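PDB 6A4D: oligoribonuclease from Colwellia psychrerythraea, which hydrolyses small RNAs, probably acting as an exonuclease of the RNase H-like superfamily that breaks down short oligoribonucleotides. Local coordinates for residues L14-T19 with R117-Y122; V27-A32 with D56-M61; V83-A88 with K121-F126. The protein carries 1 engineered substitution. All coordinates share one frame; numbering follows the deposited sequence.

How the contacts relate
Contacts 1 and 2 use the neighbouring antiparallel strands 11-18 and 28-36 of one sheet, and contacts 1 and 3 share helix 112-122. The centres of contacts 1 and 2 lie about 11 Å apart, and along the chain contact 2 is nested within the loop that contact 1 closes. Contact 3 follows contact 2 and ends on the same part of the sequence as contact 1, their centres about 10 Å apart. Met123 of contact 3 packs on Ile28 and Ile31, linking it to contact 2 although their centres are about 14 Å apart. Substrate-analogue binding falls to contact 1; contact 2 ties helix 55-59 to the start of strand 28-36, and contact 3 joins helix 85-99 to the junction after helix 112-122.

Contact 1 (L14-T19 with R117-Y122); sequences LDLEMT and RFINKY. With 9RC (5'-O-[(S)-hydroxy(4-nitrophenoxy)phosphoryl]thymidine), chain D.
Met18 lies over the ring of Phe118 where helix 112-122 crosses strand 11-18, the central strand of the RNase H-like sheet. The two short segments run at 77° to each other, their axes 10.4 Å apart. The aromatic part of the contact is a CH-pi interaction combined with a Met-aromatic one: Met18 CG sits 3.6 Å from the Phe118 ring centroid, only 10° off the normal, and thus squarely over one face. Bends at chi2 and chi3 turn the methionine chain back across that face; SD stays above the ring at a distance, and CE returns to 3.4 Å from Phe118 CD1.

Purely aliphatic packing continues the interface toward the start of the strand. One branch of Leu16, CD1, meets Ile119 CD1 at 3.9 Å and also reaches Phe118 CB, so Leu16 bridges Phe118 and Ile119, while Met18 meets Phe118 alone of the two.

Polar interactions are with the bound thymidine nucleotide, which Lys157 and Asn62 also hold. Met18 SD reaches CAG of its sugar at 3.8 Å, so the thioether stands between ring and ligand. Asp15-Leu16-Glu17 fits the Asp-x-Glu pattern of the first motif of DEDD exonucleases, and Glu17 turns toward the nucleotide. The ligand hydroxyl OAK donates to Glu17 OE1 over 2.9 Å. The same OAK accepts a nearly straight bond from Met18 N, 3.1 Å long with an N-H...O angle of 166°.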
loop_
_atom_site.group_PDB
_atom_site.type_symbol
_atom_site.label_atom_id
_atom_site.label_comp_id
_atom_site.label_asym_id
_atom_site.label_seq_id
_atom_site.Cartn_x
_atom_site.Cartn_y
_atom_site.Cartn_z
ATOM N N LEU A 14 7.713 1.911 10.110
ATOM C CA LEU A 14 7.667 0.700 10.887
ATOM C C LEU A 14 7.920 -0.560 10.135
ATOM O O LEU A 14 7.875 -0.629 8.899
ATOM C CB LEU A 14 6.372 0.632 11.650
ATOM C CG LEU A 14 5.062 0.725 10.922
ATOM C CD1 LEU A 14 4.701 -0.636 10.412
ATOM C CD2 LEU A 14 3.974 1.183 11.890
ATOM N N ASP A 15 8.205 -1.594 10.895
ATOM C CA ASP A 15 8.331 -2.902 10.309
ATOM C C ASP A 15 7.791 -3.895 11.301
ATOM O O ASP A 15 7.899 -3.679 12.495
ATOM C CB ASP A 15 9.782 -3.187 9.941
ATOM C CG ASP A 15 9.984 -4.592 9.334
ATOM O OD1 ASP A 15 9.316 -4.891 8.311
ATOM O OD2 ASP A 15 10.799 -5.375 9.903
ATOM N N LEU A 16 7.198 -4.970 10.768
ATOM C CA LEU A 16 6.573 -6.028 11.547
ATOM C C LEU A 16 7.114 -7.372 11.100
ATOM O O LEU A 16 7.456 -7.562 9.939
ATOM C CB LEU A 16 5.065 -6.071 11.282
ATOM C CG LEU A 16 4.134 -4.977 11.796
ATOM C CD1 LEU A 16 2.673 -5.410 11.744
ATOM C CD2 LEU A 16 4.443 -4.539 13.197
ATOM N N GLU A 17 7.159 -8.325 12.023
ATOM C CA GLU A 17 7.309 -9.728 11.654
ATOM C C GLU A 17 6.000 -10.388 12.042
ATOM O O GLU A 17 5.351 -9.971 13.020
ATOM C CB GLU A 17 8.513 -10.361 12.342
ATOM C CG GLU A 17 9.878 -9.707 12.076
ATOM C CD GLU A 17 10.102 -9.364 10.610
ATOM O OE1 GLU A 17 9.876 -10.246 9.755
ATOM O OE2 GLU A 17 10.446 -8.194 10.300
ATOM N N MET A 18 5.600 -11.373 11.245
ATOM C CA MET A 18 4.373 -12.112 11.458
ATOM C C MET A 18 4.656 -13.636 11.332
ATOM O O MET A 18 5.780 -14.048 11.080
ATOM C CB MET A 18 3.383 -11.683 10.408
ATOM C CG MET A 18 3.156 -10.198 10.322
ATOM S SD MET A 18 4.324 -9.271 9.286
ATOM C CE MET A 18 3.195 -8.174 8.457
ATOM N N THR A 19 3.623 -14.453 11.469
ATOM C CA THR A 19 3.741 -15.925 11.374
ATOM C C THR A 19 3.429 -16.379 9.988
ATOM O O THR A 19 3.411 -17.582 9.711
ATOM C CB THR A 19 2.740 -16.678 12.315
ATOM O OG1 THR A 19 1.408 -16.156 12.132
ATOM C CG2 THR A 19 3.145 -16.510 13.707
ATOM N N ARG A 117 -2.227 -4.181 6.813
ATOM C CA ARG A 117 -3.237 -5.236 6.967
ATOM C C ARG A 117 -3.288 -5.864 8.366
ATOM O O ARG A 117 -4.376 -6.116 8.911
ATOM C CB ARG A 117 -2.986 -6.369 5.989
ATOM C CG ARG A 117 -3.236 -6.033 4.552
ATOM C CD ARG A 117 -2.745 -7.175 3.650
ATOM N NE ARG A 117 -3.717 -8.285 3.530
ATOM C CZ ARG A 117 -3.428 -9.514 3.105
ATOM N NH1 ARG A 117 -2.176 -9.867 2.794
ATOM N NH2 ARG A 117 -4.398 -10.413 3.025
ATOM N N PHE A 118 -2.122 -6.205 8.911
ATOM C CA PHE A 118 -2.076 -6.806 10.215
ATOM C C PHE A 118 -2.330 -5.688 11.246
ATOM O O PHE A 118 -2.954 -5.931 12.278
ATOM C CB PHE A 118 -0.715 -7.433 10.501
ATOM C CG PHE A 118 -0.484 -8.738 9.810
ATOM C CD1 PHE A 118 -0.142 -8.783 8.447
ATOM C CD2 PHE A 118 -0.528 -9.931 10.521
ATOM C CE1 PHE A 118 0.077 -10.010 7.804
ATOM C CE2 PHE A 118 -0.285 -11.168 9.887
ATOM C CZ PHE A 118 0.028 -11.199 8.530
ATOM N N ILE A 119 -1.792 -4.473 10.999
ATOM C CA ILE A 119 -1.970 -3.375 11.956
ATOM C C ILE A 119 -3.467 -3.085 12.058
ATOM O O ILE A 119 -4.016 -2.944 13.158
ATOM C CB ILE A 119 -1.216 -2.098 11.543
ATOM C CG1 ILE A 119 0.296 -2.310 11.587
ATOM C CG2 ILE A 119 -1.602 -0.903 12.422
ATOM C CD1 ILE A 119 0.931 -2.175 12.919
ATOM N N ASN A 120 -4.117 -3.022 10.908
ATOM C CA ASN A 120 -5.530 -2.750 10.851
ATOM C C ASN A 120 -6.344 -3.820 11.582
ATOM O O ASN A 120 -7.157 -3.471 12.378
ATOM C CB ASN A 120 -6.038 -2.594 9.402
ATOM C CG ASN A 120 -7.567 -2.666 9.290
ATOM O OD1 ASN A 120 -8.171 -3.745 9.439
ATOM N ND2 ASN A 120 -8.189 -1.537 9.033
ATOM N N LYS A 121 -6.153 -5.100 11.294
ATOM C CA LYS A 121 -6.852 -6.177 12.084
ATOM C C LYS A 121 -6.586 -6.180 13.588
ATOM O O LYS A 121 -7.515 -6.188 14.377
ATOM C CB LYS A 121 -6.505 -7.546 11.540
ATOM C CG LYS A 121 -7.360 -8.653 12.102
ATOM C CD LYS A 121 -7.209 -9.927 11.304
ATOM C CE LYS A 121 -7.820 -11.087 12.076
ATOM N NZ LYS A 121 -7.888 -12.345 11.277
ATOM N N TYR A 122 -5.322 -6.191 13.979
ATOM C CA TYR A 122 -4.912 -6.497 15.329
ATOM C C TYR A 122 -4.551 -5.327 16.225
ATOM O O TYR A 122 -4.430 -5.517 17.441
ATOM C CB TYR A 122 -3.697 -7.408 15.279
ATOM C CG TYR A 122 -3.950 -8.761 14.638
ATOM C CD1 TYR A 122 -4.753 -9.710 15.286
ATOM C CD2 TYR A 122 -3.404 -9.091 13.393
ATOM C CE1 TYR A 122 -4.982 -10.959 14.738
ATOM C CE2 TYR A 122 -3.649 -10.334 12.828
ATOM C CZ TYR A 122 -4.427 -11.271 13.517
ATOM O OH TYR A 122 -4.667 -12.512 12.990
HETATM O OAJ 9RC D . 5.882 -16.078 5.646
HETATM C CAE 9RC D . 6.637 -15.407 4.943
HETATM N NAI 9RC D . 7.307 -16.034 3.886
HETATM C CAL 9RC D . 8.168 -15.332 3.063
HETATM O OAS 9RC D . 8.754 -15.938 2.175
HETATM C CAT 9RC D . 8.371 -13.975 3.266
HETATM C CAU 9RC D . 9.248 -13.256 2.435
HETATM C CAF 9RC D . 7.681 -13.369 4.304
HETATM N NAB 9RC D . 6.803 -14.087 5.150
HETATM C CAA 9RC D . 6.058 -13.421 6.281
HETATM O OAC 9RC D . 6.064 -12.001 6.099
HETATM C CAD 9RC D . 6.696 -13.656 7.633
HETATM C CAH 9RC D . 7.527 -12.421 7.810
HETATM O OAK 9RC D . 7.727 -12.075 9.168
HETATM C CAG 9RC D . 6.666 -11.383 7.234
HETATM C CAR 9RC D . 7.507 -10.100 6.885
HETATM O OAQ 9RC D . 8.498 -10.293 5.817
HETATM P PAP 9RC D . 10.102 -9.899 6.017
HETATM O OAO 9RC D . 10.312 -8.422 6.147
HETATM O OAN 9RC D . 10.483 -10.699 7.344
HETATM O OAM 9RC D . 11.032 -10.589 4.905
HETATM C CAV 9RC D . 11.666 -10.022 3.834
HETATM C CAW 9RC D . 11.949 -10.914 2.795
HETATM C CAY 9RC D . 12.601 -10.483 1.649
HETATM C CBA 9RC D . 12.971 -9.140 1.535
HETATM N NBB 9RC D . 13.599 -8.766 0.423
HETATM O OBD 9RC D . 12.836 -8.084 -0.657
HETATM O OBC 9RC D . 15.055 -9.120 0.299
HETATM C CAZ 9RC D . 12.703 -8.225 2.574
HETATM C CAX 9RC D . 12.051 -8.664 3.728
#

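Contact 2 (V27-A32 with D56-M61); sequences VILEIA and DVLDNM
Leu29 overlaps Leu58 and Met61 with the two prongs of its isobutyl fork, joining the start of strand 28-36 to helix 55-59 and the turn that follows it. CD2 of Leu29 touches CD2 of Leu58 at 4.0 Å, the two side chains crossing at a slant. The other branch, Leu29 CD1, meets Met61 SD, likewise at 4.0 Å. Met61 begins with CG lodged between its backbone N and carbonyl carbon (chi1 62°) and is extended from there on, which carries the sulfur from the turn back to the leucine.

Beside this cluster, Val27 and Val57 reach toward each other tip to tip, with Val27 CG2 4.2 Å from Val57 CG1. The valine of the helix presents the methyl that stands opposite its own backbone nitrogen (chi1 165°).

Two successive residues, Leu29 and Glu30, stand against the single residue Glu17 of strand 11-18, which makes a classic beta bulge; a probable hydrogen bond joins Leu29 N to Glu17 O. Helix 74-80 adds further packing, with Cys78 against Leu29 and Thr75 against Met61. The Leu29 side chain comes within about 6 Å of a bound nucleotide without touching it, and Asn62, next after Met61, belongs to the ligand pocket.

Methyl groups and a thioether make up every contact between the two segments, so cohesion rests on dispersion and the burial of apolar surface, with 147 Å² covered in all, rather than on directional bonds.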
loop_
_atom_site.group_PDB
_atom_site.type_symbol
_atom_site.label_atom_id
_atom_site.label_comp_id
_atom_site.label_asym_id
_atom_site.label_seq_id
_atom_site.Cartn_x
_atom_site.Cartn_y
_atom_site.Cartn_z
ATOM N N VAL A 27 -0.639 -13.940 12.834
ATOM C CA VAL A 27 -0.571 -13.009 13.952
ATOM C C VAL A 27 0.791 -12.332 13.957
ATOM O O VAL A 27 1.716 -12.768 13.268
ATOM C CB VAL A 27 -0.755 -13.722 15.326
ATOM C CG1 VAL A 27 -2.139 -14.285 15.429
ATOM C CG2 VAL A 27 0.259 -14.814 15.559
ATOM N N ILE A 28 0.900 -11.266 14.738
ATOM C CA ILE A 28 2.099 -10.445 14.752
ATOM C C ILE A 28 3.101 -10.958 15.774
ATOM O O ILE A 28 2.736 -11.186 16.953
ATOM C CB ILE A 28 1.757 -8.988 15.108
ATOM C CG1 ILE A 28 0.798 -8.424 14.089
ATOM C CG2 ILE A 28 3.031 -8.162 15.220
ATOM C CD1 ILE A 28 0.246 -7.104 14.548
ATOM N N LEU A 29 4.361 -11.089 15.343
ATOM C CA LEU A 29 5.455 -11.498 16.257
ATOM C C LEU A 29 6.332 -10.377 16.795
ATOM O O LEU A 29 6.862 -10.484 17.903
ATOM C CB LEU A 29 6.319 -12.561 15.582
ATOM C CG LEU A 29 5.542 -13.841 15.286
ATOM C CD1 LEU A 29 6.456 -14.825 14.602
ATOM C CD2 LEU A 29 4.958 -14.426 16.572
ATOM N N GLU A 30 6.468 -9.296 16.033
ATOM C CA GLU A 30 7.382 -8.214 16.403
ATOM C C GLU A 30 6.924 -6.922 15.786
ATOM O O GLU A 30 6.370 -6.934 14.689
ATOM C CB GLU A 30 8.791 -8.509 15.879
ATOM C CG GLU A 30 9.913 -7.777 16.600
ATOM C CD GLU A 30 11.265 -7.906 15.887
ATOM O OE1 GLU A 30 11.335 -8.285 14.700
ATOM O OE2 GLU A 30 12.284 -7.595 16.522
ATOM N N ILE A 31 7.185 -5.826 16.489
ATOM C CA ILE A 31 6.984 -4.497 15.967
ATOM C C ILE A 31 8.176 -3.573 16.344
ATOM O O ILE A 31 8.701 -3.609 17.451
ATOM C CB ILE A 31 5.596 -3.936 16.420
ATOM C CG1 ILE A 31 5.365 -2.530 15.857
ATOM C CG2 ILE A 31 5.420 -3.903 17.942
ATOM C CD1 ILE A 31 3.913 -2.119 15.925
ATOM N N ALA A 32 8.633 -2.799 15.379
ATOM C CA ALA A 32 9.648 -1.733 15.601
ATOM C C ALA A 32 9.177 -0.457 14.892
ATOM O O ALA A 32 8.524 -0.550 13.842
ATOM C CB ALA A 32 11.009 -2.175 15.078
ATOM N N ASP A 56 2.139 -23.407 21.048
ATOM C CA ASP A 56 1.227 -23.813 19.977
ATOM C C ASP A 56 1.505 -22.950 18.764
ATOM O O ASP A 56 1.704 -23.457 17.658
ATOM C CB ASP A 56 -0.240 -23.637 20.345
ATOM C CG ASP A 56 -1.149 -23.767 19.127
ATOM O OD1 ASP A 56 -1.054 -24.815 18.486
ATOM O OD2 ASP A 56 -1.924 -22.838 18.784
ATOM N N VAL A 57 1.534 -21.635 18.990
ATOM C CA VAL A 57 1.643 -20.708 17.881
ATOM C C VAL A 57 2.991 -20.860 17.190
ATOM O O VAL A 57 3.042 -21.058 15.980
ATOM C CB VAL A 57 1.397 -19.244 18.320
ATOM C CG1 VAL A 57 1.857 -18.254 17.248
ATOM C CG2 VAL A 57 -0.077 -19.065 18.603
ATOM N N LEU A 58 4.064 -20.791 17.960
ATOM C CA LEU A 58 5.379 -20.669 17.367
ATOM C C LEU A 58 5.744 -21.901 16.537
ATOM O O LEU A 58 6.211 -21.788 15.384
ATOM C CB LEU A 58 6.416 -20.382 18.444
ATOM C CG LEU A 58 6.295 -18.950 18.990
ATOM C CD1 LEU A 58 7.248 -18.797 20.175
ATOM C CD2 LEU A 58 6.539 -17.869 17.909
ATOM N N ASP A 59 5.413 -23.067 17.085
ATOM C CA ASP A 59 5.757 -24.349 16.467
ATOM C C ASP A 59 4.943 -24.733 15.219
ATOM O O ASP A 59 5.385 -25.626 14.507
ATOM C CB ASP A 59 5.702 -25.450 17.519
ATOM C CG ASP A 59 6.523 -25.111 18.754
ATOM O OD1 ASP A 59 7.266 -24.098 18.708
ATOM O OD2 ASP A 59 6.417 -25.823 19.786
ATOM N N ASN A 60 3.821 -24.052 14.940
ATOM C CA ASN A 60 2.964 -24.354 13.773
ATOM C C ASN A 60 2.765 -23.227 12.744
ATOM O O ASN A 60 1.864 -23.324 11.900
ATOM C CB ASN A 60 1.606 -24.825 14.279
ATOM C CG ASN A 60 1.720 -26.085 15.110
ATOM O OD1 ASN A 60 1.517 -26.069 16.322
ATOM N ND2 ASN A 60 2.097 -27.180 14.461
ATOM N N MET A 61 3.587 -22.161 12.811
ATOM C CA MET A 61 3.680 -21.164 11.701
ATOM C C MET A 61 4.313 -21.789 10.421
ATOM O O MET A 61 4.888 -22.865 10.498
ATOM C CB MET A 61 4.448 -19.912 12.167
ATOM C CG MET A 61 5.907 -20.066 12.609
ATOM S SD MET A 61 6.439 -18.692 13.666
ATOM C CE MET A 61 8.063 -19.109 14.299
#

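Contact 3 (V83-A88 with K121-F126); sequences VSLAHA and KYMPDF
Leu85, in the first turn of helix 85-99, points its fork at the junction where helix 112-122 ends and helix 124-127 begins. With chi1 at -169° the branch point is carried toward that junction, and its two methyls divide between Tyr122 and Met123. CD2 comes against the base of Tyr122, 3.8 Å from Tyr122 CB and equally close to the carbonyl oxygen. The ring itself leads off from the contact, approached by this methyl only obliquely, and its hydroxyl is hydrogen-bonded to the carbonyl of Asp26.

CD1 of Leu85 lies across the middle of Met123, 4.1 Å from Met123 CG and scarcely farther from SD. A bend about the CG-SD bond (chi3 79°) brings Met123 CE to 4.4 Å from Ala88 C. One methyl of the leucine thus meets a thioether chain, the other the CB and carbonyl of Tyr122.

At the helix start the backbone is capped: Ser84 is the N-cap of helix 85-99, and its OG accepts from His87 N at 3.0 Å with an angle of 150°. Met123 occupies the N-cap position of helix 124-127, but without a side-chain capping bond of the Ser84 kind. From this break its side chain enters a layer between helix 85-99 and the sheet, touching Thr89 on the helix and Ile28 and Ile31 on strand 28-36, while Ala88 packs on Phe49 of the outer strand 42-50.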
loop_
_atom_site.group_PDB
_atom_site.type_symbol
_atom_site.label_atom_id
_atom_site.label_comp_id
_atom_site.label_asym_id
_atom_site.label_seq_id
_atom_site.Cartn_x
_atom_site.Cartn_y
_atom_site.Cartn_z
ATOM N N VAL A 83 4.998 -10.026 26.761
ATOM C CA VAL A 83 4.438 -8.774 26.238
ATOM C C VAL A 83 3.205 -9.105 25.431
ATOM O O VAL A 83 3.303 -9.750 24.417
ATOM C CB VAL A 83 5.467 -7.991 25.368
ATOM C CG1 VAL A 83 4.807 -6.863 24.568
ATOM C CG2 VAL A 83 6.591 -7.457 26.258
ATOM N N SER A 84 2.059 -8.623 25.870
ATOM C CA SER A 84 0.850 -8.767 25.117
ATOM C C SER A 84 0.796 -7.710 24.032
ATOM O O SER A 84 1.382 -6.616 24.180
ATOM C CB SER A 84 -0.360 -8.566 26.019
ATOM O OG SER A 84 -0.530 -7.195 26.333
ATOM N N LEU A 85 0.033 -8.040 22.983
ATOM C CA LEU A 85 -0.204 -7.146 21.865
ATOM C C LEU A 85 -0.880 -5.864 22.301
ATOM O O LEU A 85 -0.466 -4.778 21.849
ATOM C CB LEU A 85 -1.037 -7.849 20.813
ATOM C CG LEU A 85 -1.227 -7.258 19.431
ATOM C CD1 LEU A 85 0.087 -7.021 18.689
ATOM C CD2 LEU A 85 -2.103 -8.212 18.659
ATOM N N ALA A 86 -1.883 -5.987 23.200
ATOM C CA ALA A 86 -2.514 -4.834 23.827
ATOM C C ALA A 86 -1.449 -3.897 24.374
ATOM O O ALA A 86 -1.520 -2.682 24.157
ATOM C CB ALA A 86 -3.485 -5.241 24.944
ATOM N N HIS A 87 -0.463 -4.456 25.062
ATOM C CA HIS A 87 0.551 -3.652 25.688
ATOM C C HIS A 87 1.361 -2.910 24.629
ATOM O O HIS A 87 1.552 -1.708 24.727
ATOM C CB HIS A 87 1.480 -4.492 26.592
ATOM C CG HIS A 87 2.537 -3.677 27.274
ATOM N ND1 HIS A 87 2.243 -2.733 28.238
ATOM C CD2 HIS A 87 3.880 -3.632 27.105
ATOM C CE1 HIS A 87 3.357 -2.146 28.638
ATOM N NE2 HIS A 87 4.365 -2.684 27.983
ATOM N N ALA A 88 1.844 -3.654 23.639
ATOM C CA ALA A 88 2.655 -3.108 22.532
ATOM C C ALA A 88 1.917 -1.987 21.835
ATOM O O ALA A 88 2.461 -0.917 21.579
ATOM C CB ALA A 88 3.008 -4.203 21.539
ATOM N N LYS A 121 -6.153 -5.100 11.294
ATOM C CA LYS A 121 -6.852 -6.177 12.084
ATOM C C LYS A 121 -6.586 -6.180 13.588
ATOM O O LYS A 121 -7.515 -6.188 14.377
ATOM C CB LYS A 121 -6.505 -7.546 11.540
ATOM C CG LYS A 121 -7.360 -8.653 12.102
ATOM C CD LYS A 121 -7.209 -9.927 11.304
ATOM C CE LYS A 121 -7.820 -11.087 12.076
ATOM N NZ LYS A 121 -7.888 -12.345 11.277
ATOM N N TYR A 122 -5.322 -6.191 13.979
ATOM C CA TYR A 122 -4.912 -6.497 15.329
ATOM C C TYR A 122 -4.551 -5.327 16.225
ATOM O O TYR A 122 -4.430 -5.517 17.441
ATOM C CB TYR A 122 -3.697 -7.408 15.279
ATOM C CG TYR A 122 -3.950 -8.761 14.638
ATOM C CD1 TYR A 122 -4.753 -9.710 15.286
ATOM C CD2 TYR A 122 -3.404 -9.091 13.393
ATOM C CE1 TYR A 122 -4.982 -10.959 14.738
ATOM C CE2 TYR A 122 -3.649 -10.334 12.828
ATOM C CZ TYR A 122 -4.427 -11.271 13.517
ATOM O OH TYR A 122 -4.667 -12.512 12.990
ATOM N N MET A 123 -4.311 -4.150 15.641
ATOM C CA MET A 123 -3.935 -2.934 16.397
ATOM C C MET A 123 -4.671 -1.714 15.832
ATOM O O MET A 123 -4.054 -0.694 15.521
ATOM C CB MET A 123 -2.444 -2.688 16.296
ATOM C CG MET A 123 -1.533 -3.854 16.705
ATOM S SD MET A 123 0.231 -3.602 16.270
ATOM C CE MET A 123 0.797 -2.490 17.575
ATOM N N PRO A 124 -6.000 -1.814 15.670
ATOM C CA PRO A 124 -6.679 -0.676 15.010
ATOM C C PRO A 124 -6.469 0.746 15.698
ATOM O O PRO A 124 -6.407 1.803 14.977
ATOM C CB PRO A 124 -8.158 -1.135 14.959
ATOM C CG PRO A 124 -8.273 -2.162 16.034
ATOM C CD PRO A 124 -6.954 -2.851 16.108
ATOM N N ASP A 125 -6.275 0.764 17.030
ATOM C CA ASP A 125 -6.027 2.042 17.757
ATOM C C ASP A 125 -4.736 2.678 17.318
ATOM O O ASP A 125 -4.647 3.891 17.160
ATOM C CB ASP A 125 -5.950 1.857 19.277
ATOM C CG ASP A 125 -7.287 1.376 19.900
ATOM O OD1 ASP A 125 -8.367 1.460 19.250
ATOM O OD2 ASP A 125 -7.245 0.896 21.050
ATOM N N PHE A 126 -3.722 1.850 17.126
ATOM C CA PHE A 126 -2.464 2.357 16.573
ATOM C C PHE A 126 -2.662 2.811 15.115
ATOM O O PHE A 126 -2.205 3.900 14.749
ATOM C CB PHE A 126 -1.410 1.323 16.779
ATOM C CG PHE A 126 -0.076 1.696 16.283
ATOM C CD1 PHE A 126 0.596 2.793 16.807
ATOM C CD2 PHE A 126 0.529 0.948 15.299
ATOM C CE1 PHE A 126 1.864 3.142 16.365
ATOM C CE2 PHE A 126 1.805 1.281 14.856
ATOM C CZ PHE A 126 2.475 2.379 15.388
#